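Local coordinates for protein MGS-MChE2 (Uncultured bacterium, PDB 5JD6) that probably hydrolyses ester bonds as a serine esterase of the alpha/beta hydrolase fold, at residues 48-53 with 78-83; 21-26 with 71-76; 12-17 with 37-42; 96-101 with 109-114; 55-60 with 173-178. All coordinates share one frame; numbering follows the deposited sequence.

Interaction 1: residues 48-53 with 78-83; sequences KVLIPE and DFKGYE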
# COMPACT_ATOMS: atom_id res chain seq x y z
N LYS A 48 12.00 -8.15 -6.41
CA LYS A 48 10.95 -8.31 -7.41
C LYS A 48 9.79 -7.38 -7.09
O LYS A 48 9.11 -7.56 -6.08
CB LYS A 48 10.49 -9.76 -7.47
CG LYS A 48 9.75 -10.15 -8.74
CD LYS A 48 9.43 -11.64 -8.71
CE LYS A 48 8.86 -12.11 -10.03
NZ LYS A 48 8.47 -13.55 -9.98
N VAL A 49 9.56 -6.39 -7.94
CA VAL A 49 8.50 -5.42 -7.69
C VAL A 49 7.23 -5.77 -8.47
O VAL A 49 7.25 -5.89 -9.69
CB VAL A 49 8.94 -3.99 -8.06
CG1 VAL A 49 7.83 -3.00 -7.75
CG2 VAL A 49 10.21 -3.62 -7.30
N LEU A 50 6.14 -5.95 -7.74
CA LEU A 50 4.86 -6.31 -8.33
C LEU A 50 3.79 -5.29 -7.94
O LEU A 50 3.57 -5.04 -6.76
CB LEU A 50 4.43 -7.71 -7.90
CG LEU A 50 5.36 -8.86 -8.28
CD1 LEU A 50 5.55 -9.81 -7.10
CD2 LEU A 50 4.83 -9.61 -9.48
N ILE A 51 3.13 -4.71 -8.94
CA ILE A 51 2.08 -3.74 -8.67
C ILE A 51 0.76 -4.19 -9.27
O ILE A 51 0.47 -3.89 -10.43
CB ILE A 51 2.44 -2.34 -9.20
CG1 ILE A 51 3.88 -1.99 -8.85
CG2 ILE A 51 1.48 -1.30 -8.65
CD1 ILE A 51 4.29 -0.60 -9.27
N PRO A 52 -0.05 -4.92 -8.49
CA PRO A 52 -1.35 -5.42 -8.94
C PRO A 52 -2.42 -4.35 -8.94
O PRO A 52 -2.43 -3.48 -8.06
CB PRO A 52 -1.67 -6.51 -7.92
CG PRO A 52 -1.00 -6.05 -6.67
CD PRO A 52 0.27 -5.36 -7.12
N GLU A 53 -3.32 -4.40 -9.92
CA GLU A 53 -4.45 -3.48 -9.95
C GLU A 53 -5.65 -4.08 -9.24
O GLU A 53 -6.27 -5.02 -9.74
CB GLU A 53 -4.80 -3.09 -11.39
CG GLU A 53 -3.64 -2.43 -12.09
CD GLU A 53 -3.07 -1.29 -11.27
OE1 GLU A 53 -3.83 -0.39 -10.87
OE2 GLU A 53 -1.85 -1.33 -10.99
N ASP A 78 -1.14 -15.88 -3.52
CA ASP A 78 -1.32 -17.33 -3.65
C ASP A 78 -1.18 -17.77 -5.10
O ASP A 78 -0.53 -18.77 -5.39
CB ASP A 78 -2.68 -17.76 -3.10
CG ASP A 78 -2.79 -17.57 -1.60
OD1 ASP A 78 -1.74 -17.51 -0.92
OD2 ASP A 78 -3.93 -17.48 -1.09
N PHE A 79 -1.79 -17.01 -6.00
CA PHE A 79 -1.67 -17.27 -7.43
C PHE A 79 -0.22 -17.25 -7.88
O PHE A 79 0.21 -18.08 -8.67
CB PHE A 79 -2.47 -16.23 -8.23
CG PHE A 79 -1.94 -16.01 -9.62
CD1 PHE A 79 -2.04 -17.00 -10.58
CD2 PHE A 79 -1.35 -14.81 -9.97
CE1 PHE A 79 -1.54 -16.81 -11.84
CE2 PHE A 79 -0.86 -14.60 -11.25
CZ PHE A 79 -0.96 -15.61 -12.19
N LYS A 80 0.54 -16.29 -7.35
CA LYS A 80 1.95 -16.17 -7.67
C LYS A 80 2.76 -17.31 -7.05
O LYS A 80 3.86 -17.62 -7.51
CB LYS A 80 2.49 -14.82 -7.20
CG LYS A 80 2.41 -13.74 -8.26
CD LYS A 80 3.28 -14.11 -9.45
CE LYS A 80 3.15 -13.11 -10.57
NZ LYS A 80 3.97 -13.50 -11.75
N GLY A 81 2.22 -17.92 -6.00
CA GLY A 81 2.86 -19.06 -5.37
C GLY A 81 3.94 -18.67 -4.37
O GLY A 81 4.84 -19.46 -4.09
N TYR A 82 3.84 -17.46 -3.84
CA TYR A 82 4.79 -16.99 -2.84
C TYR A 82 4.40 -17.46 -1.45
O TYR A 82 3.23 -17.40 -1.07
CB TYR A 82 4.89 -15.46 -2.86
CG TYR A 82 5.42 -14.90 -4.16
CD1 TYR A 82 6.49 -15.49 -4.82
CD2 TYR A 82 4.85 -13.77 -4.73
CE1 TYR A 82 6.97 -14.98 -6.00
CE2 TYR A 82 5.32 -13.25 -5.92
CZ TYR A 82 6.39 -13.86 -6.55
OH TYR A 82 6.86 -13.34 -7.73
N GLU A 83 5.38 -17.92 -0.68
CA GLU A 83 5.15 -18.33 0.70
C GLU A 83 5.12 -17.10 1.59
O GLU A 83 4.49 -17.09 2.65
CB GLU A 83 6.24 -19.30 1.16
CG GLU A 83 6.87 -20.09 0.04
CD GLU A 83 8.10 -20.87 0.49
OE1 GLU A 83 9.04 -20.24 1.02
OE2 GLU A 83 8.12 -22.10 0.31

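Interaction 2: residues 21-26 with 71-76; sequences PIVILH and RYLKEF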
# COMPACT_ATOMS: atom_id res chain seq x y z
N PRO A 21 10.20 -10.75 -3.61
CA PRO A 21 9.01 -10.07 -4.12
C PRO A 21 8.52 -8.93 -3.23
O PRO A 21 8.31 -9.12 -2.03
CB PRO A 21 7.97 -11.19 -4.19
CG PRO A 21 8.39 -12.15 -3.14
CD PRO A 21 9.90 -12.12 -3.15
N ILE A 22 8.34 -7.76 -3.83
CA ILE A 22 7.71 -6.63 -3.15
C ILE A 22 6.38 -6.33 -3.83
O ILE A 22 6.34 -5.91 -4.99
CB ILE A 22 8.59 -5.37 -3.18
CG1 ILE A 22 9.90 -5.62 -2.44
CG2 ILE A 22 7.85 -4.19 -2.57
CD1 ILE A 22 10.83 -4.42 -2.43
N VAL A 23 5.28 -6.55 -3.11
CA VAL A 23 3.95 -6.28 -3.65
C VAL A 23 3.47 -4.90 -3.22
O VAL A 23 3.39 -4.60 -2.03
CB VAL A 23 2.93 -7.35 -3.22
CG1 VAL A 23 1.56 -7.03 -3.79
CG2 VAL A 23 3.40 -8.73 -3.67
N ILE A 24 3.15 -4.06 -4.20
CA ILE A 24 2.80 -2.67 -3.96
C ILE A 24 1.30 -2.42 -4.10
O ILE A 24 0.70 -2.76 -5.12
CB ILE A 24 3.55 -1.74 -4.93
CG1 ILE A 24 5.04 -1.69 -4.57
CG2 ILE A 24 2.95 -0.35 -4.91
CD1 ILE A 24 5.85 -0.79 -5.47
N LEU A 25 0.71 -1.82 -3.08
CA LEU A 25 -0.71 -1.46 -3.12
C LEU A 25 -0.89 0.05 -3.14
O LEU A 25 -0.66 0.73 -2.14
CB LEU A 25 -1.44 -2.05 -1.92
CG LEU A 25 -1.50 -3.58 -1.85
CD1 LEU A 25 -2.24 -4.01 -0.60
CD2 LEU A 25 -2.17 -4.14 -3.09
N HIS A 26 -1.32 0.58 -4.29
CA HIS A 26 -1.58 2.00 -4.43
C HIS A 26 -3.01 2.32 -3.99
O HIS A 26 -3.82 1.42 -3.80
CB HIS A 26 -1.35 2.46 -5.87
CG HIS A 26 -2.37 1.94 -6.84
ND1 HIS A 26 -3.22 2.78 -7.52
CD2 HIS A 26 -2.67 0.68 -7.23
CE1 HIS A 26 -4.01 2.05 -8.30
NE2 HIS A 26 -3.69 0.78 -8.14
N ARG A 71 -8.53 -9.77 0.64
CA ARG A 71 -8.63 -11.15 0.19
C ARG A 71 -8.22 -11.28 -1.28
O ARG A 71 -7.71 -12.32 -1.70
CB ARG A 71 -10.05 -11.69 0.40
CG ARG A 71 -10.36 -12.04 1.84
CD ARG A 71 -11.72 -12.71 1.98
NE ARG A 71 -12.82 -11.76 1.79
CZ ARG A 71 -13.36 -11.05 2.78
NH1 ARG A 71 -12.91 -11.18 4.02
NH2 ARG A 71 -14.36 -10.21 2.52
N TYR A 72 -8.44 -10.23 -2.05
CA TYR A 72 -8.01 -10.20 -3.44
C TYR A 72 -6.48 -10.21 -3.51
O TYR A 72 -5.90 -10.89 -4.35
CB TYR A 72 -8.56 -8.97 -4.16
CG TYR A 72 -8.25 -8.92 -5.64
CD1 TYR A 72 -9.15 -9.43 -6.57
CD2 TYR A 72 -7.07 -8.36 -6.11
CE1 TYR A 72 -8.88 -9.38 -7.93
CE2 TYR A 72 -6.79 -8.32 -7.47
CZ TYR A 72 -7.69 -8.83 -8.37
OH TYR A 72 -7.42 -8.78 -9.72
N LEU A 73 -5.86 -9.45 -2.61
CA LEU A 73 -4.41 -9.42 -2.51
C LEU A 73 -3.87 -10.80 -2.16
O LEU A 73 -2.89 -11.27 -2.74
CB LEU A 73 -3.96 -8.39 -1.47
CG LEU A 73 -2.48 -8.48 -1.07
CD1 LEU A 73 -1.58 -8.16 -2.24
CD2 LEU A 73 -2.19 -7.57 0.11
N LYS A 74 -4.52 -11.44 -1.19
CA LYS A 74 -4.17 -12.80 -0.78
C LYS A 74 -4.27 -13.76 -1.96
O LYS A 74 -3.40 -14.60 -2.16
CB LYS A 74 -5.07 -13.26 0.36
CG LYS A 74 -4.76 -14.65 0.89
CD LYS A 74 -3.34 -14.74 1.41
CE LYS A 74 -3.15 -15.99 2.26
NZ LYS A 74 -3.55 -17.23 1.53
N GLU A 75 -5.34 -13.62 -2.73
CA GLU A 75 -5.54 -14.46 -3.91
C GLU A 75 -4.44 -14.23 -4.94
O GLU A 75 -4.04 -15.16 -5.64
CB GLU A 75 -6.91 -14.19 -4.53
CG GLU A 75 -7.27 -15.14 -5.67
CD GLU A 75 -8.62 -14.83 -6.28
OE1 GLU A 75 -9.24 -13.82 -5.89
OE2 GLU A 75 -9.06 -15.60 -7.16
N PHE A 76 -3.95 -13.00 -5.01
CA PHE A 76 -2.88 -12.65 -5.95
C PHE A 76 -1.55 -13.29 -5.55
O PHE A 76 -0.85 -13.86 -6.38
CB PHE A 76 -2.72 -11.14 -6.05
CG PHE A 76 -1.57 -10.71 -6.92
CD1 PHE A 76 -1.61 -10.89 -8.29
CD2 PHE A 76 -0.45 -10.11 -6.36
CE1 PHE A 76 -0.55 -10.50 -9.09
CE2 PHE A 76 0.62 -9.72 -7.15
CZ PHE A 76 0.56 -9.91 -8.52

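Interaction 3: residues 12-17 with 37-42; sequences TYLEKG and GVIDYF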
# COMPACT_ATOMS: atom_id res chain seq x y z
N THR A 12 -4.28 -8.10 -13.47
CA THR A 12 -3.46 -7.17 -14.24
C THR A 12 -2.44 -6.53 -13.30
O THR A 12 -2.81 -5.97 -12.27
CB THR A 12 -4.31 -6.08 -14.91
OG1 THR A 12 -5.27 -6.69 -15.79
CG2 THR A 12 -3.44 -5.13 -15.71
N TYR A 13 -1.16 -6.61 -13.65
CA TYR A 13 -0.11 -6.10 -12.77
C TYR A 13 1.19 -5.78 -13.50
O TYR A 13 1.49 -6.35 -14.54
CB TYR A 13 0.16 -7.12 -11.65
CG TYR A 13 0.71 -8.45 -12.14
CD1 TYR A 13 -0.13 -9.41 -12.68
CD2 TYR A 13 2.06 -8.74 -12.03
CE1 TYR A 13 0.36 -10.63 -13.12
CE2 TYR A 13 2.56 -9.95 -12.47
CZ TYR A 13 1.71 -10.89 -13.01
OH TYR A 13 2.20 -12.10 -13.45
N LEU A 14 1.95 -4.84 -12.93
CA LEU A 14 3.30 -4.56 -13.41
C LEU A 14 4.29 -5.47 -12.71
O LEU A 14 4.15 -5.78 -11.53
CB LEU A 14 3.68 -3.10 -13.16
CG LEU A 14 3.04 -2.01 -14.03
CD1 LEU A 14 3.76 -0.69 -13.81
CD2 LEU A 14 3.06 -2.40 -15.50
N GLU A 15 5.31 -5.91 -13.45
CA GLU A 15 6.31 -6.80 -12.90
C GLU A 15 7.70 -6.40 -13.38
O GLU A 15 7.93 -6.19 -14.57
CB GLU A 15 6.01 -8.25 -13.31
CG GLU A 15 6.87 -9.29 -12.62
CD GLU A 15 6.42 -10.71 -12.93
OE1 GLU A 15 5.33 -10.87 -13.52
OE2 GLU A 15 7.15 -11.66 -12.59
N LYS A 16 8.62 -6.27 -12.43
CA LYS A 16 10.01 -5.94 -12.74
C LYS A 16 10.91 -6.43 -11.62
O LYS A 16 10.61 -6.22 -10.44
CB LYS A 16 10.18 -4.44 -12.96
CG LYS A 16 11.53 -4.04 -13.54
CD LYS A 16 11.70 -2.53 -13.54
CE LYS A 16 12.85 -2.09 -14.43
NZ LYS A 16 14.17 -2.54 -13.91
N GLY A 17 12.01 -7.07 -11.98
CA GLY A 17 12.93 -7.61 -10.99
C GLY A 17 12.81 -9.11 -10.90
O GLY A 17 11.96 -9.72 -11.55
N GLY A 37 9.79 5.51 -8.92
CA GLY A 37 11.00 5.52 -8.13
C GLY A 37 11.33 4.15 -7.57
O GLY A 37 12.49 3.72 -7.61
N VAL A 38 10.32 3.46 -7.06
CA VAL A 38 10.51 2.12 -6.51
C VAL A 38 10.77 1.10 -7.63
O VAL A 38 11.61 0.21 -7.49
CB VAL A 38 9.29 1.67 -5.68
CG1 VAL A 38 9.48 0.25 -5.16
CG2 VAL A 38 9.07 2.63 -4.52
N ILE A 39 10.06 1.26 -8.74
CA ILE A 39 10.18 0.35 -9.88
C ILE A 39 11.55 0.46 -10.55
O ILE A 39 11.99 -0.47 -11.22
CB ILE A 39 9.07 0.62 -10.94
CG1 ILE A 39 7.69 0.66 -10.29
CG2 ILE A 39 9.08 -0.45 -12.02
CD1 ILE A 39 6.64 1.32 -11.15
N ASP A 40 12.23 1.59 -10.38
CA ASP A 40 13.53 1.77 -11.01
C ASP A 40 14.68 1.36 -10.10
O ASP A 40 15.73 0.93 -10.56
CB ASP A 40 13.72 3.22 -11.46
CG ASP A 40 13.02 3.52 -12.77
OD1 ASP A 40 12.77 2.56 -13.54
OD2 ASP A 40 12.74 4.70 -13.04
N TYR A 41 14.47 1.50 -8.79
CA TYR A 41 15.53 1.29 -7.82
C TYR A 41 15.69 -0.17 -7.39
O TYR A 41 16.73 -0.78 -7.62
CB TYR A 41 15.27 2.17 -6.58
CG TYR A 41 16.35 2.11 -5.53
CD1 TYR A 41 17.50 2.87 -5.65
CD2 TYR A 41 16.21 1.31 -4.41
CE1 TYR A 41 18.49 2.83 -4.68
CE2 TYR A 41 17.19 1.26 -3.43
CZ TYR A 41 18.33 2.02 -3.58
OH TYR A 41 19.31 1.97 -2.61
N PHE A 42 14.66 -0.72 -6.77
CA PHE A 42 14.75 -2.02 -6.11
C PHE A 42 14.92 -3.27 -6.99
O PHE A 42 15.53 -4.24 -6.55
CB PHE A 42 13.52 -2.20 -5.21
CG PHE A 42 13.54 -1.33 -3.99
CD1 PHE A 42 14.11 -1.78 -2.82
CD2 PHE A 42 13.02 -0.05 -4.04
CE1 PHE A 42 14.15 -0.97 -1.69
CE2 PHE A 42 13.05 0.77 -2.92
CZ PHE A 42 13.62 0.30 -1.75

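Interaction 4: residues 96-101 with 109-114; sequences IALLAT and QALVIT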
# COMPACT_ATOMS: atom_id res chain seq x y z
N ILE A 96 -5.29 -1.55 3.01
CA ILE A 96 -5.46 -2.89 2.47
C ILE A 96 -4.33 -3.79 2.93
O ILE A 96 -4.55 -4.94 3.33
CB ILE A 96 -5.51 -2.89 0.93
CG1 ILE A 96 -6.49 -1.85 0.40
CG2 ILE A 96 -5.86 -4.28 0.41
CD1 ILE A 96 -7.91 -2.07 0.85
N ALA A 97 -3.11 -3.27 2.86
CA ALA A 97 -1.92 -4.01 3.27
C ALA A 97 -1.98 -4.36 4.76
O ALA A 97 -1.68 -5.49 5.14
CB ALA A 97 -0.67 -3.20 2.96
N LEU A 98 -2.36 -3.38 5.57
CA LEU A 98 -2.51 -3.59 7.01
C LEU A 98 -3.50 -4.70 7.32
O LEU A 98 -3.21 -5.61 8.09
CB LEU A 98 -2.95 -2.29 7.70
CG LEU A 98 -1.85 -1.33 8.11
CD1 LEU A 98 -2.37 0.10 8.12
CD2 LEU A 98 -1.29 -1.70 9.47
N LEU A 99 -4.69 -4.62 6.71
CA LEU A 99 -5.73 -5.62 6.95
C LEU A 99 -5.27 -6.99 6.49
O LEU A 99 -5.56 -8.00 7.13
CB LEU A 99 -7.02 -5.22 6.24
CG LEU A 99 -8.22 -6.13 6.51
CD1 LEU A 99 -8.43 -6.32 8.00
CD2 LEU A 99 -9.47 -5.58 5.87
N ALA A 100 -4.54 -7.03 5.37
CA ALA A 100 -4.02 -8.29 4.84
C ALA A 100 -3.01 -8.91 5.80
O ALA A 100 -2.99 -10.12 5.99
CB ALA A 100 -3.39 -8.06 3.48
N THR A 101 -2.17 -8.07 6.40
CA THR A 101 -1.18 -8.54 7.37
C THR A 101 -1.87 -9.03 8.64
O THR A 101 -1.38 -9.93 9.32
CB THR A 101 -0.18 -7.43 7.74
OG1 THR A 101 -0.89 -6.27 8.17
CG2 THR A 101 0.68 -7.07 6.55
N GLN A 109 6.17 -11.12 4.96
CA GLN A 109 7.49 -11.08 5.58
C GLN A 109 7.73 -9.75 6.29
O GLN A 109 8.28 -9.70 7.39
CB GLN A 109 8.58 -11.31 4.54
CG GLN A 109 9.99 -11.30 5.10
CD GLN A 109 11.05 -11.59 4.05
OE1 GLN A 109 10.78 -11.57 2.85
NE2 GLN A 109 12.27 -11.87 4.50
N ALA A 110 7.30 -8.66 5.65
CA ALA A 110 7.43 -7.33 6.22
C ALA A 110 6.36 -6.40 5.66
O ALA A 110 5.83 -6.64 4.58
CB ALA A 110 8.82 -6.76 5.96
N LEU A 111 6.06 -5.34 6.40
CA LEU A 111 5.04 -4.38 6.00
C LEU A 111 5.61 -2.97 5.94
O LEU A 111 6.10 -2.45 6.94
CB LEU A 111 3.86 -4.44 6.97
CG LEU A 111 2.75 -3.39 6.79
CD1 LEU A 111 2.12 -3.51 5.42
CD2 LEU A 111 1.71 -3.54 7.89
N VAL A 112 5.54 -2.35 4.77
CA VAL A 112 6.00 -0.97 4.62
C VAL A 112 4.82 -0.03 4.41
O VAL A 112 4.02 -0.22 3.50
CB VAL A 112 6.99 -0.83 3.45
CG1 VAL A 112 7.63 0.55 3.47
CG2 VAL A 112 8.06 -1.92 3.52
N ILE A 113 4.73 0.98 5.26
CA ILE A 113 3.59 1.89 5.26
C ILE A 113 4.03 3.33 5.09
O ILE A 113 5.02 3.77 5.69
CB ILE A 113 2.79 1.75 6.56
CG1 ILE A 113 2.03 0.42 6.56
CG2 ILE A 113 1.80 2.89 6.74
CD1 ILE A 113 1.43 0.10 7.90
N THR A 114 3.30 4.07 4.26
CA THR A 114 3.60 5.47 4.03
C THR A 114 2.37 6.26 3.59
O THR A 114 1.74 5.94 2.59
CB THR A 114 4.73 5.62 2.98
OG1 THR A 114 4.81 6.98 2.54
CG2 THR A 114 4.52 4.69 1.79

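Interaction 5: residues 55-60 with 173-178; sequences PLYSMS and LAIAKS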
# COMPACT_ATOMS: atom_id res chain seq x y z
N PRO A 55 -9.43 -4.47 -7.74
CA PRO A 55 -10.77 -4.22 -8.28
C PRO A 55 -11.56 -3.24 -7.41
O PRO A 55 -12.61 -3.62 -6.88
CB PRO A 55 -11.41 -5.60 -8.27
CG PRO A 55 -10.76 -6.29 -7.12
CD PRO A 55 -9.34 -5.79 -7.09
N LEU A 56 -11.07 -2.01 -7.27
CA LEU A 56 -11.71 -1.02 -6.42
C LEU A 56 -13.14 -0.71 -6.86
O LEU A 56 -14.04 -0.63 -6.03
CB LEU A 56 -10.89 0.28 -6.39
CG LEU A 56 -9.53 0.29 -5.68
CD1 LEU A 56 -9.55 -0.61 -4.45
CD2 LEU A 56 -8.41 -0.10 -6.62
N TYR A 57 -13.33 -0.54 -8.16
CA TYR A 57 -14.63 -0.11 -8.69
C TYR A 57 -15.28 -1.14 -9.61
O TYR A 57 -16.15 -0.79 -10.41
CB TYR A 57 -14.48 1.20 -9.45
CG TYR A 57 -13.89 2.34 -8.65
CD1 TYR A 57 -14.56 2.85 -7.54
CD2 TYR A 57 -12.67 2.91 -9.00
CE1 TYR A 57 -14.03 3.89 -6.81
CE2 TYR A 57 -12.14 3.95 -8.27
CZ TYR A 57 -12.82 4.44 -7.18
OH TYR A 57 -12.29 5.48 -6.44
N SER A 58 -14.88 -2.40 -9.49
CA SER A 58 -15.42 -3.43 -10.37
C SER A 58 -16.16 -4.56 -9.63
O SER A 58 -16.78 -5.40 -10.28
CB SER A 58 -14.30 -4.02 -11.23
OG SER A 58 -13.50 -4.90 -10.46
N MET A 59 -16.03 -4.55 -8.32
CA MET A 59 -16.41 -5.63 -7.45
C MET A 59 -17.87 -5.80 -7.21
O MET A 59 -18.37 -5.67 -6.11
CB MET A 59 -15.70 -5.43 -6.10
CG MET A 59 -14.36 -6.10 -5.96
SD MET A 59 -14.45 -7.69 -6.71
CE MET A 59 -14.58 -8.76 -5.31
N SER A 60 -18.58 -6.07 -8.27
CA SER A 60 -19.99 -6.31 -8.15
C SER A 60 -20.55 -5.00 -7.76
O SER A 60 -19.82 -4.03 -7.56
CB SER A 60 -20.27 -7.35 -7.05
OG SER A 60 -21.31 -6.99 -6.14
N LEU A 173 -18.16 5.60 -1.82
CA LEU A 173 -18.82 5.74 -0.53
C LEU A 173 -18.82 4.41 0.22
O LEU A 173 -18.66 4.37 1.44
CB LEU A 173 -20.26 6.23 -0.72
CG LEU A 173 -20.42 7.70 -1.13
CD1 LEU A 173 -21.87 7.98 -1.51
CD2 LEU A 173 -19.97 8.62 -0.00
N ALA A 174 -19.00 3.32 -0.52
CA ALA A 174 -18.97 1.98 0.06
C ALA A 174 -17.60 1.66 0.63
O ALA A 174 -17.49 1.07 1.70
CB ALA A 174 -19.37 0.94 -0.98
N ILE A 175 -16.55 2.06 -0.09
CA ILE A 175 -15.18 1.84 0.36
C ILE A 175 -14.88 2.62 1.63
O ILE A 175 -14.35 2.08 2.60
CB ILE A 175 -14.15 2.23 -0.72
CG1 ILE A 175 -14.27 1.31 -1.94
CG2 ILE A 175 -12.74 2.16 -0.17
CD1 ILE A 175 -13.42 1.75 -3.12
N ALA A 176 -15.21 3.91 1.61
CA ALA A 176 -14.97 4.79 2.75
C ALA A 176 -15.70 4.29 4.00
O ALA A 176 -15.11 4.23 5.08
CB ALA A 176 -15.40 6.21 2.42
N LYS A 177 -16.97 3.95 3.83
CA LYS A 177 -17.76 3.38 4.92
C LYS A 177 -17.10 2.12 5.47
O LYS A 177 -16.96 1.96 6.68
CB LYS A 177 -19.18 3.07 4.44
CG LYS A 177 -20.03 2.32 5.45
CD LYS A 177 -21.34 1.87 4.83
CE LYS A 177 -22.15 1.01 5.79
NZ LYS A 177 -23.43 0.55 5.19
N SER A 178 -16.69 1.24 4.56
CA SER A 178 -16.01 0.00 4.94
C SER A 178 -14.67 0.27 5.61
O SER A 178 -14.30 -0.41 6.56
CB SER A 178 -15.80 -0.88 3.70
OG SER A 178 -14.97 -1.98 4.00

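Interaction 1: residues 48-53 with 78-83
K48 and Y82 meet through one hydrogen bond, from K48 NZ to Y82 OH at 2.8 Å. The ammonium arrives at the edge of the phenol, near the ring plane, carried there by a fully extended side chain whose CG stands anti to the backbone N (chi1 -161°). A weak long ion pair with E15 gives K48 a second partner. The apolar part centres on L50. Its CD1 lies 3.6 Å from Y82 CE2, the two residues reaching toward each other from their own backbones, and its CD2 rests 4.0 Å from K80 CE. The amine of K80 turns instead to a hydrogen bond with Y13. With Y82 cut back to alanine, the K48 ammonium would probably lose its phenol acceptor and L50 CD1 its aromatic neighbour. Y82 follows directly on G81, the C-prime residue of a Schellman motif; that helix end thus packs beside strand 48-52, as helices flank the central sheet in the alpha/beta hydrolase fold.

Interaction 2: residues 21-26 with 71-76
L73 reaches across to both V23 and L25, one methyl for each close contact, and the interface is wholly apolar. Its CD1 approaches V23 CG1 at 3.7 Å, V23 and L73 passing alongside each other and pointing opposite ways. The other branch, CD2, meets L25 CD1 at 3.6 Å. With CG anti to the backbone N (chi1 167°), L73 sends its fork out from the helix, and the two methyls divide between strand residues that lie two apart and so face the same side of the sheet. A looser contact adds F76, whose CE2 stands 4.4 Å from V23 CG1, the methyl placed obliquely to the ring. That ring is held in an aromatic cluster, edge-to-face with both Y13 and F11. Further along, L25 also touches I96 and A97 of the next helix, and L73 touches L87 of the adjoining strand, so the four buried side chains belong to a continuous hydrophobic layer. Strand 21-25 and helix 71-76 run nearly antiparallel, at 153°, with their axes 11.2 Å apart at closest approach. Such a helix laid antiparallel over a parallel run of strands is characteristic of the three-layer core of alpha/beta hydrolases.

Interaction 3: residues 12-17 with 37-42
K16 passes over I39 with its aliphatic stem and the helix carbonyl beneath it. From CB, which points toward the helix, the chain leaves with CG anti to the backbone N (chi1 -169°) and stays extended as far as CE. CD makes the close approach: it lies 3.1 Å from I39 O and 3.7 Å from I39 CG2, touching main chain and side chain of the same residue. CE is 3.7 Å from I39 O. The last torsion then bends (chi4 -66°), leaving NZ 4.0 Å from I39 O and 5.3 Å from D40 OD1, a carboxylate that is poorly ordered. A weak long ion pair with E44 gives the ammonium another anionic neighbour. Beside this lysine, L14 CD1 comes to 4.4 Å of I39 CD1, and I39 also packs on I51 of the neighbouring strand. The K16 stem, crossing I39 at a slant, thus packs against both a helix carbonyl and the I39 CG2 methyl without hydrogen bonding to 37-42, and its charge is likely to be steered only loosely by the acidic groups nearby.

Interaction 4: residues 96-101 with 109-114
L111 packs against one turn of helix, touching A97, L98 and T101. Its fork is set by CG standing anti to the backbone N (chi1 173°): CD1 reaches A97 CB at 3.7 Å, while CD2 lies 3.9 Å from L98 CD2 and 3.8 Å from T101 OG1. L98 and T101 each cross L111 at about a right angle. These elements belong to the beta-alpha-beta unit of strand 85-91, helix 92-103 and strand 108-113, whose turn from strand 85-91 into helix 92-103 probably forms the nucleophile elbow; helix 96-101 and strand 110-113 run nearly antiparallel at 158°. I113, two residues on, points the same way and also meets L98 at about a right angle, its CD1 resting 3.6 Å from L98 CG. Replacing L98 by alanine would probably open a gap beside the CD1 methyl of I113 and leave L111 CD2 with less to pack against. T101 also packs on L87 of strand 85-91.

Interaction 5: residues 55-60 with 173-178
A single methyl carries this contact from the helix side: I175 CD1 is the atom that meets both L56 and Y57, and its nearest partner is a polar atom, L56 O, at 3.8 Å. The methyl reaches the loop because CG1 of I175 stands anti to the carbonyl carbon (chi1 -66°) and the chain then continues extended through chi2. The apolar approaches are longer. L56 CB lies 4.4 Å from I175 CD1, and Y57 CE1 comes to 4.3 Å from the same methyl, which sits obliquely to the ring. The ring is also packed from within its own segment, L56 CB lying over one face, 4.1 Å above the plane and toward the rim. Polar links nearby tie the same regions together: the backbone carbonyl of Y57 accepts a hydrogen bond from K171, and the Y57 ring makes a cation-pi contact with K168. I175 and L56 both also touch F69 of helix 66-80, so a third element joins the junction. Loop 55-60 has no regular secondary structure and follows strand 47-52. Helix 169-181 comes after strand 108-113 and before strand 195-200, which places it where alpha/beta hydrolases commonly insert their cap or lid.

How the interactions relate
Interactions 1 and 2 share helix 66-80 and use neighbouring strands of one sheet; their centres are about 6 Å apart, and backbone pairing of K48 and L50 with I22 joins them. Interaction 3 extends the sheet by strand 11-16, where V49 N meets K16 O at 2.7 Å, while its helix lies on the opposite side from helix 66-80. Interaction 4 is about 10 Å from interaction 2, centre to centre, and touches it where L73 CD2 approaches A100 CB at 3.6 Å. Interaction 5 lies apart, its centre about 17 Å from that of interaction 2, linked by Y72 on P55. L25 touches the probable nucleophile elbow around S91, of a putative triad with H231 and D203.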